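Uncharacterized peroxidase-related protein (Silicibacter sp., PDB 2PFX) is of unknown function but belongs to the AhpD-like carboxymuconolactone decarboxylase family and probably acts as a peroxidase-related oxidoreductase. Local coordinates at residues A[3-8]-A[179-184]; A[60-65]-A[162-167]; A[64-69]-A[154-159]; A[127-132]-A[143-148]. All coordinates share one frame; numbering follows the deposited sequence. Where two conformers were deposited one is given.

Contact 1: A[3-8]-A[179-184]; sequences TKPKEP and AMMPNA
The ring of P5 and the selenomethionine side chain of M181 lie against each other at a slant. CB of P5 touches CG of M181 at 3.7 Å. Further out, CG of P5 meets the terminal CE of M181 at 3.8 Å. M181 was modelled in two conformers, and these contacts belong to the one described. CG of M181 stands anti to the carbonyl carbon (chi1 -78°), which places it against CB of P5 and also 3.5 Å from O of K6. The chain of M181 then bends at both chi2 and chi3. E7 crosses M181 at about a right angle. CG of E7 comes within 3.9 Å of CB of M181.

The backbone is joined beside these side chains. N of M181 donates to O of P8 at 2.8 Å in a nearly straight bond (168° at the hydrogen). The same oxygen of P8 receives a CA-H contact from M180, with CA of M180 3.3 Å away. The peptide bond before P8 is cis. Both segments are loop, joined by this single direct backbone bond. An N-terminal arm is tied here to the chain leaving helix 155-178, which closes with a Schellman motif at A179. A water donates to O of K6 and O of A179 and bridges the two segments.

OE1 of E7 accepts from a second water at 2.6 Å and from ND2 of N39, which also bonds O of M181. Two further copies of the protein pack here: P118 of the second subunit lies on P5, and W159 of the third subunit lies on M180.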
loop_
_atom_site.group_PDB
_atom_site.type_symbol
_atom_site.label_atom_id
_atom_site.label_comp_id
_atom_site.label_asym_id
_atom_site.label_seq_id
_atom_site.Cartn_x
_atom_site.Cartn_y
_atom_site.Cartn_z
ATOM N N THR A 3 -11.670 -10.985 27.755
ATOM C CA THR A 3 -12.742 -11.941 27.995
ATOM C C THR A 3 -12.660 -13.081 26.980
ATOM O O THR A 3 -12.407 -12.793 25.803
ATOM C CB THR A 3 -14.111 -11.241 27.919
ATOM N N LYS A 4 -12.849 -14.330 27.397
ATOM C CA LYS A 4 -12.689 -15.467 26.487
ATOM C C LYS A 4 -13.565 -15.277 25.252
ATOM O O LYS A 4 -14.775 -15.049 25.402
ATOM C CB LYS A 4 -13.020 -16.809 27.147
ATOM N N PRO A 5 -12.997 -15.348 24.054
ATOM C CA PRO A 5 -13.806 -15.059 22.860
ATOM C C PRO A 5 -15.018 -15.982 22.767
ATOM O O PRO A 5 -14.948 -17.167 23.077
ATOM C CB PRO A 5 -12.859 -15.352 21.693
ATOM C CG PRO A 5 -11.490 -15.231 22.266
ATOM C CD PRO A 5 -11.608 -15.684 23.689
ATOM N N LYS A 6 -16.112 -15.374 22.322
ATOM C CA LYS A 6 -17.296 -16.137 21.973
ATOM C C LYS A 6 -16.967 -17.042 20.773
ATOM O O LYS A 6 -16.232 -16.660 19.868
ATOM C CB LYS A 6 -18.472 -15.219 21.675
ATOM C CG LYS A 6 -19.779 -15.590 22.350
ATOM C CD LYS A 6 -20.880 -15.874 21.337
ATOM C CE LYS A 6 -21.374 -14.631 20.623
ATOM N NZ LYS A 6 -22.814 -14.301 20.843
ATOM N N GLU A 7 -17.554 -18.226 20.840
ATOM C CA GLU A 7 -17.616 -19.225 19.808
ATOM C C GLU A 7 -19.064 -19.500 19.432
ATOM O O GLU A 7 -19.979 -19.343 20.234
ATOM C CB GLU A 7 -16.918 -20.505 20.248
ATOM C CG GLU A 7 -15.463 -20.326 20.578
ATOM C CD GLU A 7 -14.701 -21.592 20.889
ATOM O OE1 GLU A 7 -14.901 -22.635 20.225
ATOM O OE2 GLU A 7 -13.868 -21.558 21.830
ATOM N N PRO A 8 -19.291 -19.897 18.187
ATOM C CA PRO A 8 -18.215 -19.960 17.192
ATOM C C PRO A 8 -17.828 -18.614 16.581
ATOM O O PRO A 8 -16.704 -18.544 16.061
ATOM C CB PRO A 8 -18.826 -20.856 16.120
ATOM C CG PRO A 8 -20.295 -20.697 16.247
ATOM C CD PRO A 8 -20.590 -20.367 17.692
ATOM N N ALA A 179 -15.307 -12.466 13.730
ATOM C CA ALA A 179 -14.489 -12.949 14.819
ATOM C C ALA A 179 -14.744 -14.429 15.061
ATOM O O ALA A 179 -14.916 -14.894 16.188
ATOM C CB ALA A 179 -14.734 -12.121 16.067
HETATM N N MSE A 180 -14.735 -15.182 13.967
HETATM C CA MSE A 180 -14.906 -16.630 14.014
HETATM C C MSE A 180 -13.708 -17.291 14.671
HETATM O O MSE A 180 -12.549 -17.049 14.321
HETATM C CB MSE A 180 -15.100 -17.195 12.607
HETATM C CG MSE A 180 -15.556 -18.638 12.598
HETATM SE SE MSE A 180 -15.698 -19.267 10.802
HETATM C CE MSE A 180 -17.287 -18.285 10.376
HETATM N N MSE A 181 -13.989 -18.152 15.655
HETATM C CA MSE A 181 -12.875 -18.719 16.415
HETATM C C MSE A 181 -12.582 -20.154 16.054
HETATM O O MSE A 181 -13.484 -20.999 16.014
HETATM C CB MSE A 181 -13.234 -18.602 17.902
HETATM C CG MSE A 181 -13.024 -17.208 18.460
HETATM SE SE MSE A 181 -11.221 -16.552 18.332
HETATM C CE MSE A 181 -10.573 -17.860 19.611
ATOM N N PRO A 182 -11.325 -20.486 15.789
ATOM C CA PRO A 182 -11.026 -21.908 15.526
ATOM C C PRO A 182 -11.092 -22.797 16.763
ATOM O O PRO A 182 -10.817 -22.430 17.906
ATOM C CB PRO A 182 -9.615 -21.810 14.951
ATOM C CG PRO A 182 -9.036 -20.624 15.660
ATOM C CD PRO A 182 -10.147 -19.609 15.707
ATOM N N ASN A 183 -11.502 -24.055 16.534
ATOM C CA ASN A 183 -11.615 -25.052 17.578
ATOM C C ASN A 183 -10.275 -25.212 18.266
ATOM O O ASN A 183 -9.222 -25.345 17.656
ATOM C CB ASN A 183 -12.048 -26.423 17.040
ATOM C CG ASN A 183 -13.354 -26.398 16.279
ATOM O OD1 ASN A 183 -13.400 -25.740 15.236
ATOM N ND2 ASN A 183 -14.374 -27.094 16.779
ATOM N N ALA A 184 -10.309 -25.222 19.590
ATOM C CA ALA A 184 -9.053 -25.238 20.341
ATOM C C ALA A 184 -8.209 -26.458 20.015
ATOM O O ALA A 184 -6.988 -26.389 20.148
ATOM C CB ALA A 184 -9.366 -25.155 21.829
HETATM O O HOH W 1 -15.244 -14.426 18.748
HETATM O O HOH W 2 -13.296 -24.585 20.982
#

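Contact 2: A[60-65]-A[162-167]; sequences DLMLGE and ANVTGF
L61 and F167 meet through different first torsions. CG of L61 stands anti to its carbonyl carbon (chi1 -80°). CG of F167 stands anti to its backbone N (chi1 -175°). In the conformer of L61 described, one of two modelled, the methyl CD2 approaches the root of the F167 side chain. CD2 of L61, in this conformer, lies 3.4 Å from CB of F167 and 3.7 Å from CG of F167. The same CD2 of L61 is 3.5 Å from the backbone O of N163. The side chains of L61 and F167 run obliquely to each other.

V164 splits its branches between two partners. CG1 of V164 meets SE of the selenomethionine M62 at 4.0 Å, with the side chains at about a right angle. CG2 of V164 faces the backbone O of L61 at 3.9 Å.

The contact sets the last turn of helix 48-63 against the middle of helix 155-178, deep in this all-helical AhpD-like fold. The third subunit lies close by. OH of Y44 from that subunit bonds OD1 of N163, and M170 from that subunit packs on F167.

No hydrogen bond crosses between the segments. O of N163 accepts from N of F167 in its own helix, and O of L61 accepts from R73. The helices are therefore held here by van der Waals packing, with both carbonyls that the methyls touch bonded to partners of their own.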
loop_
_atom_site.group_PDB
_atom_site.type_symbol
_atom_site.label_atom_id
_atom_site.label_comp_id
_atom_site.label_asym_id
_atom_site.label_seq_id
_atom_site.Cartn_x
_atom_site.Cartn_y
_atom_site.Cartn_z
ATOM N N ASP A 60 -16.577 -29.709 -2.867
ATOM C CA ASP A 60 -16.221 -29.835 -4.280
ATOM C C ASP A 60 -14.808 -29.326 -4.495
ATOM O O ASP A 60 -13.966 -29.980 -5.078
ATOM C CB ASP A 60 -17.171 -29.060 -5.167
ATOM C CG ASP A 60 -16.719 -29.120 -6.616
ATOM O OD1 ASP A 60 -16.926 -30.196 -7.203
ATOM O OD2 ASP A 60 -16.165 -28.133 -7.122
ATOM N N LEU A 61 -14.559 -28.127 -3.951
ATOM C CA LEU A 61 -13.258 -27.508 -4.176
ATOM C C LEU A 61 -12.101 -28.204 -3.488
ATOM O O LEU A 61 -11.037 -28.319 -4.092
ATOM C CB LEU A 61 -13.366 -26.077 -3.668
ATOM C CG LEU A 61 -14.029 -25.044 -4.558
ATOM C CD1 LEU A 61 -15.539 -25.046 -4.653
ATOM C CD2 LEU A 61 -13.604 -23.704 -3.958
HETATM N N MSE A 62 -12.321 -28.620 -2.246
HETATM C CA MSE A 62 -11.246 -29.173 -1.440
HETATM C C MSE A 62 -11.099 -30.682 -1.559
HETATM O O MSE A 62 -9.987 -31.223 -1.411
HETATM C CB MSE A 62 -11.469 -28.800 0.029
HETATM C CG MSE A 62 -11.370 -27.307 0.297
HETATM SE SE MSE A 62 -9.878 -26.373 -0.510
HETATM C CE MSE A 62 -8.694 -26.953 0.874
ATOM N N LEU A 63 -12.225 -31.347 -1.795
ATOM C CA LEU A 63 -12.167 -32.805 -1.800
ATOM C C LEU A 63 -12.608 -33.433 -3.089
ATOM O O LEU A 63 -12.366 -34.622 -3.281
ATOM C CB LEU A 63 -13.016 -33.343 -0.617
ATOM C CG LEU A 63 -12.491 -32.859 0.751
ATOM C CD1 LEU A 63 -13.421 -33.234 1.898
ATOM C CD2 LEU A 63 -11.093 -33.397 1.038
ATOM N N GLY A 64 -13.253 -32.674 -3.959
ATOM C CA GLY A 64 -13.686 -33.253 -5.214
ATOM C C GLY A 64 -12.555 -33.464 -6.196
ATOM O O GLY A 64 -11.392 -33.137 -5.940
ATOM N N GLU A 65 -12.890 -34.041 -7.347
ATOM C CA GLU A 65 -11.854 -34.378 -8.314
ATOM C C GLU A 65 -11.121 -33.104 -8.721
ATOM O O GLU A 65 -11.687 -32.057 -9.033
ATOM C CB GLU A 65 -12.451 -35.067 -9.535
ATOM C CG GLU A 65 -11.593 -35.367 -10.729
ATOM C CD GLU A 65 -11.269 -34.272 -11.726
ATOM O OE1 GLU A 65 -12.187 -33.520 -12.083
ATOM O OE2 GLU A 65 -10.063 -34.071 -11.990
ATOM N N ALA A 162 -7.640 -21.051 -9.241
ATOM C CA ALA A 162 -8.387 -19.811 -9.104
ATOM C C ALA A 162 -9.574 -19.990 -8.161
ATOM O O ALA A 162 -9.852 -19.107 -7.347
ATOM C CB ALA A 162 -8.854 -19.319 -10.461
ATOM N N ASN A 163 -10.278 -21.107 -8.249
ATOM C CA ASN A 163 -11.480 -21.214 -7.403
ATOM C C ASN A 163 -11.115 -21.470 -5.955
ATOM O O ASN A 163 -11.741 -20.900 -5.054
ATOM C CB ASN A 163 -12.420 -22.279 -7.965
ATOM C CG ASN A 163 -13.338 -21.661 -9.004
ATOM O OD1 ASN A 163 -14.480 -21.318 -8.696
ATOM N ND2 ASN A 163 -12.829 -21.511 -10.219
ATOM N N VAL A 164 -10.110 -22.313 -5.716
ATOM C CA VAL A 164 -9.679 -22.542 -4.346
ATOM C C VAL A 164 -9.203 -21.218 -3.752
ATOM O O VAL A 164 -9.602 -20.854 -2.659
ATOM C CB VAL A 164 -8.596 -23.615 -4.265
ATOM C CG1 VAL A 164 -7.994 -23.695 -2.872
ATOM C CG2 VAL A 164 -9.212 -24.939 -4.691
ATOM N N THR A 165 -8.362 -20.508 -4.491
ATOM C CA THR A 165 -7.851 -19.223 -4.060
ATOM C C THR A 165 -8.990 -18.246 -3.756
ATOM O O THR A 165 -9.067 -17.643 -2.683
ATOM C CB THR A 165 -6.955 -18.596 -5.154
ATOM O OG1 THR A 165 -5.793 -19.419 -5.391
ATOM C CG2 THR A 165 -6.429 -17.238 -4.727
ATOM N N GLY A 166 -9.918 -18.075 -4.697
ATOM C CA GLY A 166 -11.056 -17.182 -4.488
ATOM C C GLY A 166 -11.887 -17.591 -3.287
ATOM O O GLY A 166 -12.305 -16.721 -2.511
ATOM N N PHE A 167 -12.114 -18.887 -3.131
ATOM C CA PHE A 167 -12.899 -19.377 -1.993
ATOM C C PHE A 167 -12.285 -18.940 -0.674
ATOM O O PHE A 167 -13.048 -18.479 0.172
ATOM C CB PHE A 167 -13.051 -20.893 -2.068
ATOM C CG PHE A 167 -13.935 -21.539 -1.026
ATOM C CD1 PHE A 167 -15.304 -21.352 -0.979
ATOM C CD2 PHE A 167 -13.330 -22.351 -0.079
ATOM C CE1 PHE A 167 -16.051 -21.971 0.007
ATOM C CE2 PHE A 167 -14.052 -23.002 0.889
ATOM C CZ PHE A 167 -15.419 -22.811 0.902
#

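Contact 3: A[64-69]-A[154-159]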
loop_
_atom_site.group_PDB
_atom_site.type_symbol
_atom_site.label_atom_id
_atom_site.label_comp_id
_atom_site.label_asym_id
_atom_site.label_seq_id
_atom_site.Cartn_x
_atom_site.Cartn_y
_atom_site.Cartn_z
ATOM N N GLY A 64 -13.253 -32.674 -3.959
ATOM C CA GLY A 64 -13.686 -33.253 -5.214
ATOM C C GLY A 64 -12.555 -33.464 -6.196
ATOM O O GLY A 64 -11.392 -33.137 -5.940
ATOM N N GLU A 65 -12.890 -34.041 -7.347
ATOM C CA GLU A 65 -11.854 -34.378 -8.314
ATOM C C GLU A 65 -11.121 -33.104 -8.721
ATOM O O GLU A 65 -11.687 -32.057 -9.033
ATOM C CB GLU A 65 -12.451 -35.067 -9.535
ATOM C CG GLU A 65 -11.593 -35.367 -10.729
ATOM C CD GLU A 65 -11.269 -34.272 -11.726
ATOM O OE1 GLU A 65 -12.187 -33.520 -12.083
ATOM O OE2 GLU A 65 -10.063 -34.071 -11.990
ATOM N N SER A 66 -9.810 -33.294 -8.862
ATOM C CA SER A 66 -8.899 -32.298 -9.336
ATOM C C SER A 66 -7.531 -32.930 -9.524
ATOM O O SER A 66 -7.206 -33.898 -8.833
ATOM C CB SER A 66 -8.751 -31.220 -8.274
ATOM O OG SER A 66 -8.332 -29.968 -8.773
ATOM N N GLN A 67 -6.717 -32.401 -10.423
ATOM C CA GLN A 67 -5.358 -32.970 -10.490
ATOM C C GLN A 67 -4.411 -32.238 -9.556
ATOM O O GLN A 67 -3.232 -32.518 -9.384
ATOM C CB GLN A 67 -4.868 -33.064 -11.939
ATOM C CG GLN A 67 -5.554 -34.185 -12.724
ATOM C CD GLN A 67 -4.880 -35.543 -12.691
ATOM O OE1 GLN A 67 -3.667 -35.637 -12.503
ATOM N NE2 GLN A 67 -5.678 -36.591 -12.859
ATOM N N LEU A 68 -4.949 -31.288 -8.814
ATOM C CA LEU A 68 -4.339 -30.685 -7.642
ATOM C C LEU A 68 -4.525 -31.654 -6.484
ATOM O O LEU A 68 -5.650 -32.083 -6.229
ATOM C CB LEU A 68 -4.985 -29.368 -7.257
ATOM C CG LEU A 68 -5.032 -28.229 -8.262
ATOM C CD1 LEU A 68 -5.578 -26.963 -7.604
ATOM C CD2 LEU A 68 -3.654 -27.967 -8.836
ATOM N N SER A 69 -3.486 -32.030 -5.762
ATOM C CA SER A 69 -3.737 -32.911 -4.623
ATOM C C SER A 69 -4.575 -32.240 -3.540
ATOM O O SER A 69 -4.739 -31.013 -3.544
ATOM C CB SER A 69 -2.403 -33.370 -4.027
ATOM O OG SER A 69 -1.650 -32.291 -3.505
ATOM N N ASN A 154 -2.653 -27.702 -16.564
ATOM C CA ASN A 154 -3.497 -27.425 -17.706
ATOM C C ASN A 154 -4.586 -26.409 -17.323
ATOM O O ASN A 154 -4.614 -25.869 -16.222
ATOM C CB ASN A 154 -4.068 -28.722 -18.246
ATOM C CG ASN A 154 -5.079 -29.407 -17.369
ATOM O OD1 ASN A 154 -5.527 -28.852 -16.369
ATOM N ND2 ASN A 154 -5.444 -30.631 -17.744
ATOM N N ASP A 155 -5.500 -26.126 -18.241
ATOM C CA ASP A 155 -6.414 -25.006 -18.008
ATOM C C ASP A 155 -7.450 -25.381 -16.955
ATOM O O ASP A 155 -7.905 -24.500 -16.227
ATOM C CB ASP A 155 -7.098 -24.570 -19.288
ATOM C CG ASP A 155 -6.268 -23.629 -20.124
ATOM O OD1 ASP A 155 -5.085 -23.395 -19.792
ATOM O OD2 ASP A 155 -6.808 -23.116 -21.126
ATOM N N ARG A 156 -7.781 -26.660 -16.878
ATOM C CA ARG A 156 -8.689 -27.081 -15.815
ATOM C C ARG A 156 -8.004 -26.871 -14.477
ATOM O O ARG A 156 -8.611 -26.472 -13.499
ATOM C CB ARG A 156 -9.094 -28.529 -16.050
ATOM C CG ARG A 156 -9.819 -29.194 -14.915
ATOM C CD ARG A 156 -11.136 -28.570 -14.429
ATOM N NE ARG A 156 -11.187 -28.991 -13.009
ATOM C CZ ARG A 156 -11.631 -30.151 -12.550
ATOM N NH1 ARG A 156 -12.146 -31.080 -13.338
ATOM N NH2 ARG A 156 -11.596 -30.416 -11.251
ATOM N N ASP A 157 -6.708 -27.145 -14.411
ATOM C CA ASP A 157 -5.971 -26.977 -13.176
ATOM C C ASP A 157 -5.956 -25.503 -12.749
ATOM O O ASP A 157 -6.094 -25.192 -11.568
ATOM C CB ASP A 157 -4.529 -27.444 -13.348
ATOM C CG ASP A 157 -4.396 -28.923 -13.592
ATOM O OD1 ASP A 157 -5.372 -29.661 -13.355
ATOM O OD2 ASP A 157 -3.299 -29.334 -14.026
ATOM N N ILE A 158 -5.731 -24.620 -13.707
ATOM C CA ILE A 158 -5.705 -23.180 -13.431
ATOM C C ILE A 158 -7.054 -22.740 -12.885
ATOM O O ILE A 158 -7.165 -21.987 -11.913
ATOM C CB ILE A 158 -5.318 -22.402 -14.703
ATOM C CG1 ILE A 158 -3.968 -22.839 -15.266
ATOM C CG2 ILE A 158 -5.337 -20.911 -14.421
ATOM C CD1 ILE A 158 -3.469 -22.015 -16.439
ATOM N N TRP A 159 -8.129 -23.238 -13.490
ATOM C CA TRP A 159 -9.473 -22.959 -12.988
ATOM C C TRP A 159 -9.639 -23.380 -11.526
ATOM O O TRP A 159 -10.195 -22.680 -10.672
ATOM C CB TRP A 159 -10.522 -23.688 -13.823
ATOM C CG TRP A 159 -11.918 -23.495 -13.322
ATOM C CD1 TRP A 159 -12.657 -24.323 -12.539
ATOM C CD2 TRP A 159 -12.754 -22.345 -13.586
ATOM N NE1 TRP A 159 -13.903 -23.780 -12.297
ATOM C CE2 TRP A 159 -13.975 -22.563 -12.936
ATOM C CE3 TRP A 159 -12.571 -21.171 -14.314
ATOM C CZ2 TRP A 159 -15.017 -21.641 -12.987
ATOM C CZ3 TRP A 159 -13.597 -20.244 -14.380
ATOM C CH2 TRP A 159 -14.806 -20.500 -13.713
HETATM O O HOH W 3 -7.790 -30.263 -12.173
#
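R156 reaches from the first turn of helix 155-178 to E65 and grips it at two places. NH1 of R156 donates to OE1 of E65 at 2.7 Å, with 152° at the hydrogen. OE1 uses its syn lone pair in this salt bridge and lies 17° out of the guanidinium plane. The carboxylate and guanidinium planes are 77° apart, so the two groups do not pair flat. NH2 of R156 gives weak bonds to the backbone O of E65 (2.8 Å) and to OE1 of E65 (3.3 Å). NH2 also forms a salt bridge to D160 in its own helix, and NE of R156 has a bond just beyond the segment.

D157 takes the second link. A water accepts from N of Q67 at 3.0 Å and donates to OD1 of D157 at 2.8 Å. This water also lies over one face of the R156 guanidinium, toward its rim. OD2 of D157 accepts from N of N154, the N-cap residue, at 3.1 Å, from above the carboxylate plane.

A leucine in place of R156 would probably leave E65 without this salt-bridge partner, take one from D160, and weaken the loop's hold on the helix. The single guanidinium shares its charge between loop and helix, and the start of the helix would probably stabilise the negative charge on D157.

Contact 4: A[127-132]-A[143-148]; sequences LDFAAK and ADREVL
F129 and L148 form the tight centre of an antiparallel helix hairpin, made by helices 121-136 and 142-150. The axes of 127-132 and 143-148 approach to 10.5 Å, with 154° between their N-to-C directions. CG of F129 stands anti to its backbone N (chi1 -168°), and the ring reaches the other helix. CD1 of L148 sits over the middle of one ring face, 3.5 Å from the centroid of F129, in a CH-pi contact. CD2 of L148 rests on CB of F129 at 4.0 Å. The ring also meets the same helix 142-150 through CE1 of F129, 4.1 Å from CG of R145. An alanine in place of F129 would probably open a gap beneath CD1 of L148 and take away the ring contact of CG of R145.

The side near K132 is looser and partly exposed. K132 is extended throughout and crosses D144 at about a right angle, touching mainly through its end. OD2 of D144 is shared, since it also accepts from the backbone N of E141. R145 turns its polar end to E142 and to A177 of the third subunit. NZ of K132 donates to OD2 of D144 at 3.1 Å, on the syn side and 31° out of the carboxylate plane.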
loop_
_atom_site.group_PDB
_atom_site.type_symbol
_atom_site.label_atom_id
_atom_site.label_comp_id
_atom_site.label_asym_id
_atom_site.label_seq_id
_atom_site.Cartn_x
_atom_site.Cartn_y
_atom_site.Cartn_z
ATOM N N LEU A 127 1.498 -21.372 -5.749
ATOM C CA LEU A 127 1.331 -20.433 -4.641
ATOM C C LEU A 127 1.578 -18.975 -4.999
ATOM O O LEU A 127 0.917 -18.080 -4.467
ATOM C CB LEU A 127 2.212 -20.847 -3.455
ATOM C CG LEU A 127 1.915 -22.235 -2.888
ATOM C CD1 LEU A 127 2.866 -22.583 -1.761
ATOM C CD2 LEU A 127 0.466 -22.360 -2.403
ATOM N N ASP A 128 2.516 -18.680 -5.884
ATOM C CA ASP A 128 2.749 -17.316 -6.326
ATOM C C ASP A 128 1.528 -16.734 -7.044
ATOM O O ASP A 128 1.187 -15.554 -6.895
ATOM C CB ASP A 128 3.938 -17.295 -7.277
ATOM C CG ASP A 128 5.304 -17.451 -6.655
ATOM O OD1 ASP A 128 5.442 -17.348 -5.417
ATOM O OD2 ASP A 128 6.241 -17.680 -7.456
ATOM N N PHE A 129 0.873 -17.563 -7.853
ATOM C CA PHE A 129 -0.352 -17.177 -8.551
ATOM C C PHE A 129 -1.489 -16.889 -7.560
ATOM O O PHE A 129 -2.207 -15.898 -7.657
ATOM C CB PHE A 129 -0.722 -18.294 -9.532
ATOM C CG PHE A 129 -1.816 -17.948 -10.541
ATOM C CD1 PHE A 129 -1.510 -17.359 -11.761
ATOM C CD2 PHE A 129 -3.150 -18.220 -10.283
ATOM C CE1 PHE A 129 -2.506 -17.071 -12.672
ATOM C CE2 PHE A 129 -4.154 -17.914 -11.174
ATOM C CZ PHE A 129 -3.825 -17.306 -12.368
ATOM N N ALA A 130 -1.649 -17.777 -6.594
ATOM C CA ALA A 130 -2.662 -17.580 -5.554
ATOM C C ALA A 130 -2.396 -16.274 -4.822
ATOM O O ALA A 130 -3.338 -15.517 -4.562
ATOM C CB ALA A 130 -2.690 -18.764 -4.604
ATOM N N ALA A 131 -1.140 -16.019 -4.509
ATOM C CA ALA A 131 -0.702 -14.793 -3.831
ATOM C C ALA A 131 -1.026 -13.561 -4.648
ATOM O O ALA A 131 -1.563 -12.567 -4.144
ATOM C CB ALA A 131 0.794 -14.812 -3.515
ATOM N N LYS A 132 -0.706 -13.621 -5.934
ATOM C CA LYS A 132 -1.014 -12.499 -6.802
ATOM C C LYS A 132 -2.513 -12.278 -6.972
ATOM O O LYS A 132 -3.027 -11.149 -7.087
ATOM C CB LYS A 132 -0.336 -12.705 -8.158
ATOM C CG LYS A 132 -0.568 -11.478 -9.058
ATOM C CD LYS A 132 0.160 -11.606 -10.389
ATOM C CE LYS A 132 -0.003 -10.305 -11.173
ATOM N NZ LYS A 132 1.061 -10.224 -12.205
ATOM N N ALA A 143 0.314 -13.967 -19.434
ATOM C CA ALA A 143 1.646 -14.477 -19.123
ATOM C C ALA A 143 1.699 -15.162 -17.760
ATOM O O ALA A 143 2.471 -16.104 -17.589
ATOM C CB ALA A 143 2.645 -13.329 -19.165
ATOM N N ASP A 144 0.897 -14.690 -16.796
ATOM C CA ASP A 144 0.819 -15.364 -15.505
ATOM C C ASP A 144 0.218 -16.755 -15.622
ATOM O O ASP A 144 0.626 -17.734 -15.004
ATOM C CB ASP A 144 -0.024 -14.539 -14.535
ATOM C CG ASP A 144 0.609 -13.197 -14.224
ATOM O OD1 ASP A 144 1.804 -13.179 -13.885
ATOM O OD2 ASP A 144 -0.029 -12.143 -14.322
ATOM N N ARG A 145 -0.817 -16.890 -16.449
ATOM C CA ARG A 145 -1.400 -18.204 -16.693
ATOM C C ARG A 145 -0.411 -19.100 -17.443
ATOM O O ARG A 145 -0.374 -20.312 -17.236
ATOM C CB ARG A 145 -2.722 -18.052 -17.442
ATOM C CG ARG A 145 -3.796 -17.414 -16.558
ATOM C CD ARG A 145 -5.175 -17.502 -17.182
ATOM N NE ARG A 145 -5.301 -16.732 -18.413
ATOM C CZ ARG A 145 -5.606 -15.446 -18.463
ATOM N NH1 ARG A 145 -5.836 -14.718 -17.382
ATOM N NH2 ARG A 145 -5.682 -14.844 -19.639
ATOM N N GLU A 146 0.411 -18.518 -18.307
ATOM C CA GLU A 146 1.353 -19.364 -19.052
ATOM C C GLU A 146 2.448 -19.879 -18.141
ATOM O O GLU A 146 3.005 -20.971 -18.359
ATOM C CB GLU A 146 1.948 -18.594 -20.233
ATOM C CG GLU A 146 2.732 -19.497 -21.197
ATOM C CD GLU A 146 1.899 -20.605 -21.798
ATOM O OE1 GLU A 146 0.720 -20.381 -22.185
ATOM O OE2 GLU A 146 2.432 -21.739 -21.881
ATOM N N VAL A 147 2.768 -19.106 -17.108
ATOM C CA VAL A 147 3.765 -19.605 -16.150
ATOM C C VAL A 147 3.279 -20.913 -15.543
ATOM O O VAL A 147 4.002 -21.895 -15.383
ATOM C CB VAL A 147 4.088 -18.603 -15.038
ATOM C CG1 VAL A 147 4.885 -19.256 -13.927
ATOM C CG2 VAL A 147 4.851 -17.419 -15.635
ATOM N N LEU A 148 2.003 -20.954 -15.184
ATOM C CA LEU A 148 1.427 -22.181 -14.644
ATOM C C LEU A 148 1.491 -23.333 -15.637
ATOM O O LEU A 148 1.814 -24.469 -15.280
ATOM C CB LEU A 148 -0.031 -21.950 -14.223
ATOM C CG LEU A 148 -0.197 -20.869 -13.154
ATOM C CD1 LEU A 148 -1.686 -20.651 -12.904
ATOM C CD2 LEU A 148 0.546 -21.228 -11.885
#

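How the contacts relate
Contacts 2 and 4 are buried, while contacts 1 and 3 are only partly so. Contact 2 lies nearest the centre of the chain and has no hydrogen bond across it. Contact 4 mixes an aromatic core with a salt bridge. Contact 3 is mostly polar, with a bridging water, and contact 1 combines a backbone bond, waters and apolar packing. Contacts 2 and 3 overlap in sequence at G64 and E65, and both use helix 155-178. Contact 4 touches both: T165 packs on A130, and I158 on L148. Contact 1 touches none of the others: its nearest atoms are about 20 Å from contacts 3 and 4 and about 11 Å from contact 2. All four touch the third subunit.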